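PDB 6UBC: Glyco_hydro_cc domain-containing protein from Cryptococcus neoformans, which binds oligosaccharides, probably derived from beta-1,3-glucan, as a subgroup VII member of glycoside hydrolase family GH128. Local coordinates for residues 381-385 / 386-390; 434-437 / 438-442; 291-294 / 295-299; 395-398 / 399-403. All coordinates share one frame; numbering follows the deposited sequence.

Contact 1: 381-385 / 386-390; sequences VPCTD and QSEIN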
loop_
_atom_site.group_PDB
_atom_site.type_symbol
_atom_site.label_atom_id
_atom_site.label_comp_id
_atom_site.label_asym_id
_atom_site.label_seq_id
_atom_site.Cartn_x
_atom_site.Cartn_y
_atom_site.Cartn_z
ATOM N N VAL A 381 -12.992 14.361 -2.399
ATOM C CA VAL A 381 -13.848 14.584 -1.218
ATOM C C VAL A 381 -13.996 13.303 -0.389
ATOM O O VAL A 381 -14.841 12.437 -0.690
ATOM C CB VAL A 381 -15.218 15.104 -1.674
ATOM C CG1 VAL A 381 -16.079 15.431 -0.461
ATOM C CG2 VAL A 381 -15.088 16.296 -2.630
ATOM N N PRO A 382 -13.188 13.162 0.684
ATOM C CA PRO A 382 -13.281 11.985 1.529
ATOM C C PRO A 382 -14.701 11.824 2.046
ATOM O O PRO A 382 -15.386 12.776 2.447
ATOM C CB PRO A 382 -12.203 12.224 2.593
ATOM C CG PRO A 382 -11.263 13.200 1.939
ATOM C CD PRO A 382 -12.129 14.089 1.085
ATOM N N CYS A 383 -15.143 10.569 2.087
ATOM C CA CYS A 383 -16.482 10.218 2.609
ATOM C C CYS A 383 -16.548 10.560 4.106
ATOM O O CYS A 383 -15.599 10.293 4.788
ATOM C CB CYS A 383 -16.783 8.733 2.520
ATOM S SG CYS A 383 -16.589 8.092 0.826
ATOM N N THR A 384 -17.660 11.111 4.564
ATOM C CA THR A 384 -17.867 11.565 5.979
ATOM C C THR A 384 -19.055 10.828 6.622
ATOM O O THR A 384 -19.185 10.854 7.860
ATOM C CB THR A 384 -18.069 13.090 6.037
ATOM O OG1 THR A 384 -19.105 13.363 5.098
ATOM C CG2 THR A 384 -16.824 13.906 5.678
ATOM N N ASP A 385 -19.897 10.187 5.821
ATOM C CA ASP A 385 -21.117 9.511 6.290
ATOM C C ASP A 385 -20.733 8.119 6.805
ATOM O O ASP A 385 -20.274 7.307 6.020
ATOM C CB ASP A 385 -22.200 9.416 5.220
ATOM C CG ASP A 385 -23.479 8.833 5.765
ATOM O OD1 ASP A 385 -23.588 7.580 5.849
ATOM O OD2 ASP A 385 -24.285 9.650 6.254
ATOM N N GLN A 386 -20.903 7.889 8.086
ATOM C CA GLN A 386 -20.435 6.622 8.710
ATOM C C GLN A 386 -21.123 5.419 8.044
ATOM O O GLN A 386 -20.449 4.396 7.853
ATOM C CB GLN A 386 -20.708 6.597 10.219
ATOM C CG GLN A 386 -20.136 5.369 10.917
ATOM C CD GLN A 386 -18.630 5.330 10.823
ATOM O OE1 GLN A 386 -17.970 6.292 11.210
ATOM N NE2 GLN A 386 -18.072 4.241 10.286
ATOM N N SER A 387 -22.428 5.529 7.774
ATOM C CA SER A 387 -23.218 4.429 7.186
ATOM C C SER A 387 -22.657 4.074 5.797
ATOM O O SER A 387 -22.332 2.893 5.476
ATOM C CB SER A 387 -24.642 4.863 7.123
ATOM O OG SER A 387 -25.333 3.743 6.683
ATOM N N GLU A 388 -22.386 5.088 4.987
ATOM C CA GLU A 388 -21.789 4.842 3.652
ATOM C C GLU A 388 -20.392 4.262 3.834
ATOM O O GLU A 388 -20.028 3.375 3.023
ATOM C CB GLU A 388 -21.698 6.194 2.915
ATOM C CG GLU A 388 -21.031 6.170 1.549
ATOM C CD GLU A 388 -20.712 7.552 0.928
ATOM O OE1 GLU A 388 -20.868 8.579 1.652
ATOM O OE2 GLU A 388 -20.299 7.617 -0.284
ATOM N N ILE A 389 -19.598 4.769 4.802
ATOM C CA ILE A 389 -18.241 4.221 5.086
ATOM C C ILE A 389 -18.309 2.742 5.417
ATOM O O ILE A 389 -17.502 2.008 4.895
ATOM C CB ILE A 389 -17.528 5.035 6.184
ATOM C CG1 ILE A 389 -17.060 6.357 5.568
ATOM C CG2 ILE A 389 -16.403 4.285 6.842
ATOM C CD1 ILE A 389 -16.724 7.456 6.570
ATOM N N ASN A 390 -19.204 2.359 6.309
ATOM C CA ASN A 390 -19.345 0.946 6.728
ATOM C C ASN A 390 -19.639 0.072 5.499
ATOM O O ASN A 390 -19.026 -0.992 5.357
ATOM C CB ASN A 390 -20.417 0.760 7.790
ATOM C CG ASN A 390 -20.062 1.360 9.116
ATOM O OD1 ASN A 390 -18.879 1.571 9.444
ATOM N ND2 ASN A 390 -21.086 1.660 9.879
HETATM O O HOH W 1 -19.938 10.775 2.887
#

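Contact 2: 434-437 / 438-442; sequences QTYL and TAISQ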
loop_
_atom_site.group_PDB
_atom_site.type_symbol
_atom_site.label_atom_id
_atom_site.label_comp_id
_atom_site.label_asym_id
_atom_site.label_seq_id
_atom_site.Cartn_x
_atom_site.Cartn_y
_atom_site.Cartn_z
ATOM N N GLN A 434 -13.565 -0.976 13.678
ATOM C CA GLN A 434 -14.322 -2.213 14.007
ATOM C C GLN A 434 -14.978 -2.805 12.764
ATOM O O GLN A 434 -15.019 -4.021 12.676
ATOM C CB GLN A 434 -15.382 -1.867 15.049
ATOM C CG GLN A 434 -14.769 -1.459 16.352
ATOM C CD GLN A 434 -15.823 -1.064 17.366
ATOM O OE1 GLN A 434 -16.895 -1.694 17.452
ATOM N NE2 GLN A 434 -15.444 -0.083 18.194
ATOM N N THR A 435 -15.482 -1.989 11.839
ATOM C CA THR A 435 -16.125 -2.530 10.623
ATOM C C THR A 435 -15.020 -3.254 9.832
ATOM O O THR A 435 -15.263 -4.351 9.327
ATOM C CB THR A 435 -16.750 -1.460 9.723
ATOM O OG1 THR A 435 -17.790 -0.827 10.478
ATOM C CG2 THR A 435 -17.314 -2.062 8.457
ATOM N N TYR A 436 -13.837 -2.653 9.719
ATOM C CA TYR A 436 -12.763 -3.342 8.971
ATOM C C TYR A 436 -12.428 -4.662 9.690
ATOM O O TYR A 436 -12.303 -5.703 9.030
ATOM C CB TYR A 436 -11.483 -2.498 8.908
ATOM C CG TYR A 436 -10.367 -3.111 8.103
ATOM C CD1 TYR A 436 -10.495 -3.318 6.745
ATOM C CD2 TYR A 436 -9.112 -3.311 8.668
ATOM C CE1 TYR A 436 -9.438 -3.784 5.993
ATOM C CE2 TYR A 436 -8.051 -3.809 7.928
ATOM C CZ TYR A 436 -8.211 -4.052 6.578
ATOM O OH TYR A 436 -7.164 -4.502 5.795
ATOM N N LEU A 437 -12.249 -4.600 11.006
ATOM C CA LEU A 437 -11.839 -5.807 11.787
ATOM C C LEU A 437 -12.890 -6.902 11.565
ATOM O O LEU A 437 -12.505 -8.062 11.337
ATOM C CB LEU A 437 -11.592 -5.477 13.248
ATOM C CG LEU A 437 -11.265 -6.672 14.186
ATOM C CD1 LEU A 437 -10.123 -7.471 13.665
ATOM C CD2 LEU A 437 -11.033 -6.217 15.626
ATOM N N THR A 438 -14.159 -6.590 11.696
ATOM C CA THR A 438 -15.239 -7.580 11.531
ATOM C C THR A 438 -15.232 -8.152 10.127
ATOM O O THR A 438 -15.345 -9.361 9.996
ATOM C CB THR A 438 -16.604 -6.973 11.852
ATOM O OG1 THR A 438 -16.559 -6.555 13.216
ATOM C CG2 THR A 438 -17.689 -7.989 11.646
ATOM N N ALA A 439 -15.087 -7.317 9.121
ATOM C CA ALA A 439 -15.066 -7.767 7.712
ATOM C C ALA A 439 -13.870 -8.707 7.489
ATOM O O ALA A 439 -14.070 -9.799 6.917
ATOM C CB ALA A 439 -15.056 -6.577 6.789
ATOM N N ILE A 440 -12.656 -8.382 7.926
ATOM C CA ILE A 440 -11.505 -9.226 7.555
ATOM C C ILE A 440 -11.594 -10.498 8.416
ATOM O O ILE A 440 -11.118 -11.514 7.973
ATOM C CB ILE A 440 -10.190 -8.480 7.722
ATOM C CG1 ILE A 440 -9.870 -8.111 9.180
ATOM C CG2 ILE A 440 -10.163 -7.240 6.845
ATOM C CD1 ILE A 440 -8.494 -7.525 9.348
ATOM N N SER A 441 -12.275 -10.457 9.561
ATOM C CA SER A 441 -12.358 -11.605 10.503
ATOM C C SER A 441 -13.263 -12.703 9.920
ATOM O O SER A 441 -13.134 -13.891 10.358
ATOM C CB SER A 441 -12.824 -11.155 11.910
ATOM O OG SER A 441 -11.754 -10.419 12.519
ATOM N N GLN A 442 -14.100 -12.387 8.947
ATOM C CA GLN A 442 -14.915 -13.417 8.265
ATOM C C GLN A 442 -14.011 -14.363 7.463
ATOM O O GLN A 442 -14.447 -15.481 7.172
ATOM C CB GLN A 442 -15.835 -12.811 7.228
ATOM C CG GLN A 442 -16.833 -11.845 7.810
ATOM C CD GLN A 442 -17.489 -11.142 6.649
ATOM O OE1 GLN A 442 -16.911 -10.263 5.947
ATOM N NE2 GLN A 442 -18.686 -11.590 6.399
HETATM O O HOH W 2 -14.612 -5.716 14.939
#

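Contact 3: 291-294 / 295-299; sequences ASLW and DSTIA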
loop_
_atom_site.group_PDB
_atom_site.type_symbol
_atom_site.label_atom_id
_atom_site.label_comp_id
_atom_site.label_asym_id
_atom_site.label_seq_id
_atom_site.Cartn_x
_atom_site.Cartn_y
_atom_site.Cartn_z
ATOM N N ALA A 291 13.521 6.258 -10.976
ATOM C CA ALA A 291 13.989 5.037 -11.666
ATOM C C ALA A 291 15.394 4.698 -11.161
ATOM O O ALA A 291 15.645 3.554 -10.800
ATOM C CB ALA A 291 13.958 5.246 -13.156
ATOM N N SER A 292 16.293 5.689 -11.172
ATOM C CA SER A 292 17.691 5.523 -10.726
ATOM C C SER A 292 17.714 5.064 -9.255
ATOM O O SER A 292 18.470 4.129 -8.959
ATOM C CB SER A 292 18.516 6.763 -10.948
ATOM O OG SER A 292 19.842 6.438 -10.499
ATOM N N LEU A 293 16.883 5.627 -8.364
ATOM C CA LEU A 293 16.882 5.261 -6.919
ATOM C C LEU A 293 16.367 3.825 -6.747
ATOM O O LEU A 293 16.931 3.075 -5.965
ATOM C CB LEU A 293 16.037 6.269 -6.148
ATOM C CG LEU A 293 15.983 6.047 -4.643
ATOM C CD1 LEU A 293 17.379 6.071 -4.069
ATOM C CD2 LEU A 293 15.123 7.153 -3.988
ATOM N N TRP A 294 15.280 3.496 -7.456
ATOM C CA TRP A 294 14.708 2.145 -7.478
ATOM C C TRP A 294 15.821 1.146 -7.831
ATOM O O TRP A 294 16.073 0.208 -7.061
ATOM C CB TRP A 294 13.557 2.125 -8.487
ATOM C CG TRP A 294 13.032 0.736 -8.664
ATOM C CD1 TRP A 294 13.522 -0.166 -9.548
ATOM C CD2 TRP A 294 11.928 0.095 -7.989
ATOM N NE1 TRP A 294 12.809 -1.326 -9.455
ATOM C CE2 TRP A 294 11.835 -1.205 -8.507
ATOM C CE3 TRP A 294 10.988 0.492 -7.016
ATOM C CZ2 TRP A 294 10.877 -2.118 -8.079
ATOM C CZ3 TRP A 294 10.042 -0.405 -6.574
ATOM C CH2 TRP A 294 9.980 -1.698 -7.115
ATOM N N ASP A 295 16.525 1.404 -8.914
ATOM C CA ASP A 295 17.530 0.475 -9.447
ATOM C C ASP A 295 18.718 0.371 -8.486
ATOM O O ASP A 295 19.140 -0.760 -8.225
ATOM C CB ASP A 295 17.988 0.834 -10.856
ATOM C CG ASP A 295 17.011 0.296 -11.898
ATOM O OD1 ASP A 295 16.401 -0.774 -11.631
ATOM O OD2 ASP A 295 16.851 0.963 -12.907
ATOM N N SER A 296 19.142 1.471 -7.879
ATOM C CA SER A 296 20.370 1.482 -7.060
ATOM C C SER A 296 20.121 0.988 -5.656
ATOM O O SER A 296 21.052 0.450 -5.072
ATOM C CB SER A 296 20.960 2.849 -7.017
ATOM O OG SER A 296 20.178 3.717 -6.217
ATOM N N THR A 297 18.943 1.194 -5.089
ATOM C CA THR A 297 18.687 1.112 -3.626
ATOM C C THR A 297 17.637 0.060 -3.255
ATOM O O THR A 297 17.832 -0.609 -2.271
ATOM C CB THR A 297 18.346 2.516 -3.118
ATOM O OG1 THR A 297 19.423 3.370 -3.477
ATOM C CG2 THR A 297 18.161 2.626 -1.626
ATOM N N ILE A 298 16.579 -0.119 -4.077
ATOM C CA ILE A 298 15.526 -1.137 -3.859
ATOM C C ILE A 298 15.893 -2.444 -4.586
ATOM O O ILE A 298 15.969 -3.521 -3.907
ATOM C CB ILE A 298 14.165 -0.574 -4.314
ATOM C CG1 ILE A 298 13.669 0.517 -3.353
ATOM C CG2 ILE A 298 13.164 -1.712 -4.390
ATOM C CD1 ILE A 298 12.448 1.291 -3.877
ATOM N N ALA A 299 16.118 -2.379 -5.887
ATOM C CA ALA A 299 16.370 -3.575 -6.749
ATOM C C ALA A 299 17.440 -4.526 -6.205
ATOM O O ALA A 299 17.255 -5.746 -6.303
ATOM C CB ALA A 299 16.694 -3.140 -8.132
HETATM O O HOH W 3 20.115 6.541 -7.540
#

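Contact 4: 395-398 / 399-403; sequences DIVA and LFESD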
loop_
_atom_site.group_PDB
_atom_site.type_symbol
_atom_site.label_atom_id
_atom_site.label_comp_id
_atom_site.label_asym_id
_atom_site.label_seq_id
_atom_site.Cartn_x
_atom_site.Cartn_y
_atom_site.Cartn_z
ATOM N N ASP A 395 -18.056 -3.906 1.535
ATOM C CA ASP A 395 -18.073 -4.180 0.094
ATOM C C ASP A 395 -16.656 -4.411 -0.417
ATOM O O ASP A 395 -16.441 -5.330 -1.236
ATOM C CB ASP A 395 -18.740 -3.078 -0.716
ATOM C CG ASP A 395 -20.268 -2.997 -0.629
ATOM O OD1 ASP A 395 -20.871 -3.920 -0.102
ATOM O OD2 ASP A 395 -20.821 -1.995 -1.092
ATOM N N ILE A 396 -15.707 -3.539 -0.076
ATOM C CA ILE A 396 -14.372 -3.584 -0.698
ATOM C C ILE A 396 -13.632 -4.815 -0.153
ATOM O O ILE A 396 -12.833 -5.451 -0.893
ATOM C CB ILE A 396 -13.602 -2.238 -0.515
ATOM C CG1 ILE A 396 -12.569 -2.118 -1.642
ATOM C CG2 ILE A 396 -12.974 -2.080 0.865
ATOM C CD1 ILE A 396 -11.788 -0.805 -1.643
ATOM N N VAL A 397 -13.830 -5.149 1.115
ATOM C CA VAL A 397 -13.147 -6.341 1.699
ATOM C C VAL A 397 -13.646 -7.610 0.990
ATOM O O VAL A 397 -12.781 -8.402 0.516
ATOM C CB VAL A 397 -13.308 -6.389 3.218
ATOM C CG1 VAL A 397 -12.935 -7.788 3.745
ATOM C CG2 VAL A 397 -12.487 -5.280 3.904
ATOM N N ALA A 398 -14.953 -7.728 0.759
ATOM C CA ALA A 398 -15.536 -8.837 -0.029
ATOM C C ALA A 398 -15.004 -8.892 -1.463
ATOM O O ALA A 398 -14.615 -10.013 -1.916
ATOM C CB ALA A 398 -17.023 -8.756 0.000
ATOM N N LEU A 399 -14.942 -7.756 -2.146
ATOM C CA LEU A 399 -14.381 -7.651 -3.490
ATOM C C LEU A 399 -12.939 -8.138 -3.465
ATOM O O LEU A 399 -12.565 -8.939 -4.334
ATOM C CB LEU A 399 -14.442 -6.194 -3.950
ATOM C CG LEU A 399 -14.121 -5.952 -5.415
ATOM C CD1 LEU A 399 -14.692 -4.626 -5.850
ATOM C CD2 LEU A 399 -12.620 -5.920 -5.684
ATOM N N PHE A 400 -12.087 -7.584 -2.605
ATOM C CA PHE A 400 -10.654 -7.919 -2.622
ATOM C C PHE A 400 -10.478 -9.430 -2.353
ATOM O O PHE A 400 -9.681 -10.058 -3.052
ATOM C CB PHE A 400 -9.870 -7.117 -1.586
ATOM C CG PHE A 400 -9.694 -5.655 -1.875
ATOM C CD1 PHE A 400 -9.672 -5.132 -3.152
ATOM C CD2 PHE A 400 -9.572 -4.769 -0.826
ATOM C CE1 PHE A 400 -9.413 -3.786 -3.370
ATOM C CE2 PHE A 400 -9.364 -3.423 -1.041
ATOM C CZ PHE A 400 -9.226 -2.924 -2.308
ATOM N N GLU A 401 -11.182 -9.962 -1.363
ATOM C CA GLU A 401 -11.010 -11.401 -1.024
ATOM C C GLU A 401 -11.372 -12.246 -2.262
ATOM O O GLU A 401 -10.714 -13.264 -2.548
ATOM C CB GLU A 401 -11.826 -11.728 0.227
ATOM C CG GLU A 401 -11.236 -11.157 1.484
ATOM C CD GLU A 401 -9.868 -11.685 1.905
ATOM O OE1 GLU A 401 -9.407 -12.740 1.348
ATOM O OE2 GLU A 401 -9.235 -11.053 2.814
ATOM N N SER A 402 -12.370 -11.838 -3.022
ATOM C CA SER A 402 -12.879 -12.694 -4.124
ATOM C C SER A 402 -12.049 -12.470 -5.396
ATOM O O SER A 402 -12.131 -13.262 -6.331
ATOM C CB SER A 402 -14.347 -12.476 -4.310
ATOM O OG SER A 402 -14.517 -11.237 -4.930
ATOM N N ASP A 403 -11.217 -11.430 -5.421
ATOM C CA ASP A 403 -10.528 -11.033 -6.664
ATOM C C ASP A 403 -9.151 -11.671 -6.664
ATOM O O ASP A 403 -8.228 -11.199 -5.952
ATOM C CB ASP A 403 -10.485 -9.519 -6.849
ATOM C CG ASP A 403 -10.063 -9.086 -8.243
ATOM O OD1 ASP A 403 -9.360 -9.870 -8.942
ATOM O OD2 ASP A 403 -10.422 -7.930 -8.602
#

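Contact 1: 381-385 / 386-390
Asp385 reaches the start of helix 386-402 because its CG stands opposite its own backbone N (chi1 -175°), which swings the carboxylate back over the amides that follow. OD1 of Asp385 accepts from Glu388 N at 2.9 Å in a fairly straight bond (160° at the hydrogen), using the lone pair turned away from OD2. Ser387 N is also close, 3.0 Å from the same OD1. The main chain of Asp385 takes part as well: its O receives Ile389 N at 2.9 Å, the first regular bond of the helix. The partial positive charge of the helix start would probably favour the charged form of Asp385.

Glu388 runs outward as an extended chain and turns toward the strand side, where OE2 comes to 3.9 Å from Cys383 SG. Glu388 OE1 accepts from a water at 2.7 Å, and this water in turn accepts from Thr384 N, so a solvent bridge joins the first turn to the approaching loop.

An apolar contact joins Ile389 to Cys383. Ile389 directs CG1 to within 3.9 Å of Cys383 CB, and its CD1 rests beside Cys383 O, which is itself bonded to Ser418 OG. Cys383 is fixed by its disulfide to Cys373 on strand 366-375. Within the first turn, Gln386 NE2 donates to Asn390 OD1 at 2.9 Å, approaching from above the carbonyl plane, and also reaches Ser432 OG. Together these features make a classical aspartate N-cap, set where a disulfide-tied loop after strand 381-382 leads into helix 386-402.

Contact 2: 434-437 / 438-442
This is an i to i+4 contact inside helix 431-441, the last helix of the chain, and its central element is a CH-pi pair between Tyr436 and Ile440 on the face turned to the beta strands. The methyl group CG2 of Ile440 lies over one face of the Tyr436 ring, 3.8 Å from its centroid and displaced toward Tyr436 CE1, which it meets at 3.6 Å. Ile440 takes the less common chi1 of 65°, placing CG1 between its backbone N and carbonyl carbon; CG2 is thereby left beside the N and over the ring, while Ile440 CD1 reaches Tyr436 CE2 at 4.0 Å. CG of Tyr436 is anti to the backbone N (chi1 -177°), which carries the ring to the side where Ile440 lies, and the hydroxyl is held at the far end by Gly205 O.

On the outer side the polar groups turn back onto the helix. Leu437 O is gripped twice, by Ser441 N at 3.0 Å and by Ser441 OG at 2.7 Å, the two donors approaching from opposite faces of the carbonyl plane. The hydroxyl adds a second bond near the end of the helix, where the backbone bond is bent (135° at the hydrogen), and it also lies alongside Leu437 CD1. A water plays a comparable part one turn earlier, donating to Gln434 O and sitting 2.7 Å from Thr438 OG1.

Tyr436 and Ile440 both reach Ala204 and Tyr409, on the first and last parallel strands of the main sheet, which pair with each other. Such a terminal helix, laid over that closing seam, belongs to the (beta/alpha)8-barrel architecture of this family.

Contact 3: 291-294 / 295-299
Trp294 O is gripped by two successive amides: Ile298 N at 3.0 Å and Ala299 N at 2.8 Å. The second bond is almost perfectly straight (178° at the hydrogen), whereas the first is bent to 137°, so the carbonyl is shared between its i+4 and i+5 amides, the straighter bond going to i+5, as in the pi-type turn near the end of helix 287-298.

Ile298 covers one face of the Trp294 indole. Ile298 CG2 stands 4.0 Å from the centroid of the six-membered ring of Trp294, 8° off its normal, and Ile298 CD1 touches Trp294 CE3 at 3.6 Å. The edge of the indole has a different neighbour: Asp295 OD1 lies in the ring plane, 3.6 Å from Trp294 CD1. Both polar ends are committed to the loop of Ser333 and Thr334, which follows helix 324-331: Trp294 NE1 to Thr334 O and the Asp295 carboxylate to the amides of Ser333 and Thr334.

On the outward side, Ser296 OG and Thr297 OG1 share a hydrogen bond of 2.9 Å. A water links Ser296 OG to Ser292 OG, and Leu293 CD1 packs on Thr297 OG1 at 3.4 Å.

Trp294 and Ile298 press together on Leu308. The helix is thus seated on the strand that follows it in a beta-alpha-beta unit, strand 268-270, helix 287-298 and strand 307-309, the repeating element of a (beta/alpha)8 barrel.

Contact 4: 395-398 / 399-403
Ile396 and Phe400, one turn apart on helix 386-402, form part of the apolar face by which an outer helix of a (beta/alpha)8 barrel lies on its strands. The interaction is CH-pi in kind. With its CG1 opposite the backbone N (chi1 -155°), Ile396 runs side by side with Phe400, both pointing the same way, and Ile396 CG1 sits over one face of the Phe400 ring, 3.8 Å from the centroid. It is offset toward the CE2 and CZ rim, where Ile396 CD1 comes to 3.4 Å from Phe400 CZ. Beyond the pair, Ile396 reaches Phe371, and Phe400 touches Val368 and Val406, so the pair rests on two neighbouring parallel strands, 366-375 and 406-411.

Backbone hydrogen bonds hold the spacing. Phe400 N donates to Ile396 O at 2.8 Å, which also brings that oxygen close to Phe400 CG, and Glu401 N donates to Val397 O at 2.9 Å. The bond from Ser402 N to Ala398 O, at 3.1 Å and 141°, is more bent as the helix ends. There the Phe400 and Glu401 carbonyls both accept from Lys203 NZ, whose positive charge probably suits the negative end of the helix.

Electrostatic and polar side-chain links complete the account. Asp403, the first residue to leave the helix, forms a salt bridge with Arg405 at the approach to strand 406-411. Glu401 CG, beside its own backbone N (chi1 -72°), lies 3.3 Å from Val397 O, and a bend at chi2 leads Glu401 OE2 to its hydrogen bond with Tyr409 OH.

Along the chain the order is contact 3, contact 1, contact 4, contact 2. Contacts 1 and 4 mark the beginning and end of one helix, 386-402, with centres about 18 Å apart. Contact 2, on helix 431-441, lies beside both: about 12 Å from contact 4 and 17 Å from contact 1, between centres. Val397 packs against Ala439, Tyr436 and Ile440, and Asn390 OD1 probably shares a hydrogen bond with Thr435 OG1 at 2.8 Å. Contact 3, on helix 287-298, stands across the chain's centre, its own centre about 32 to 38 Å from those of the other three. Local helix contacts therefore lie on opposite flanks of one barrel, with helices 386-402 and 431-441 adjoining on one of them.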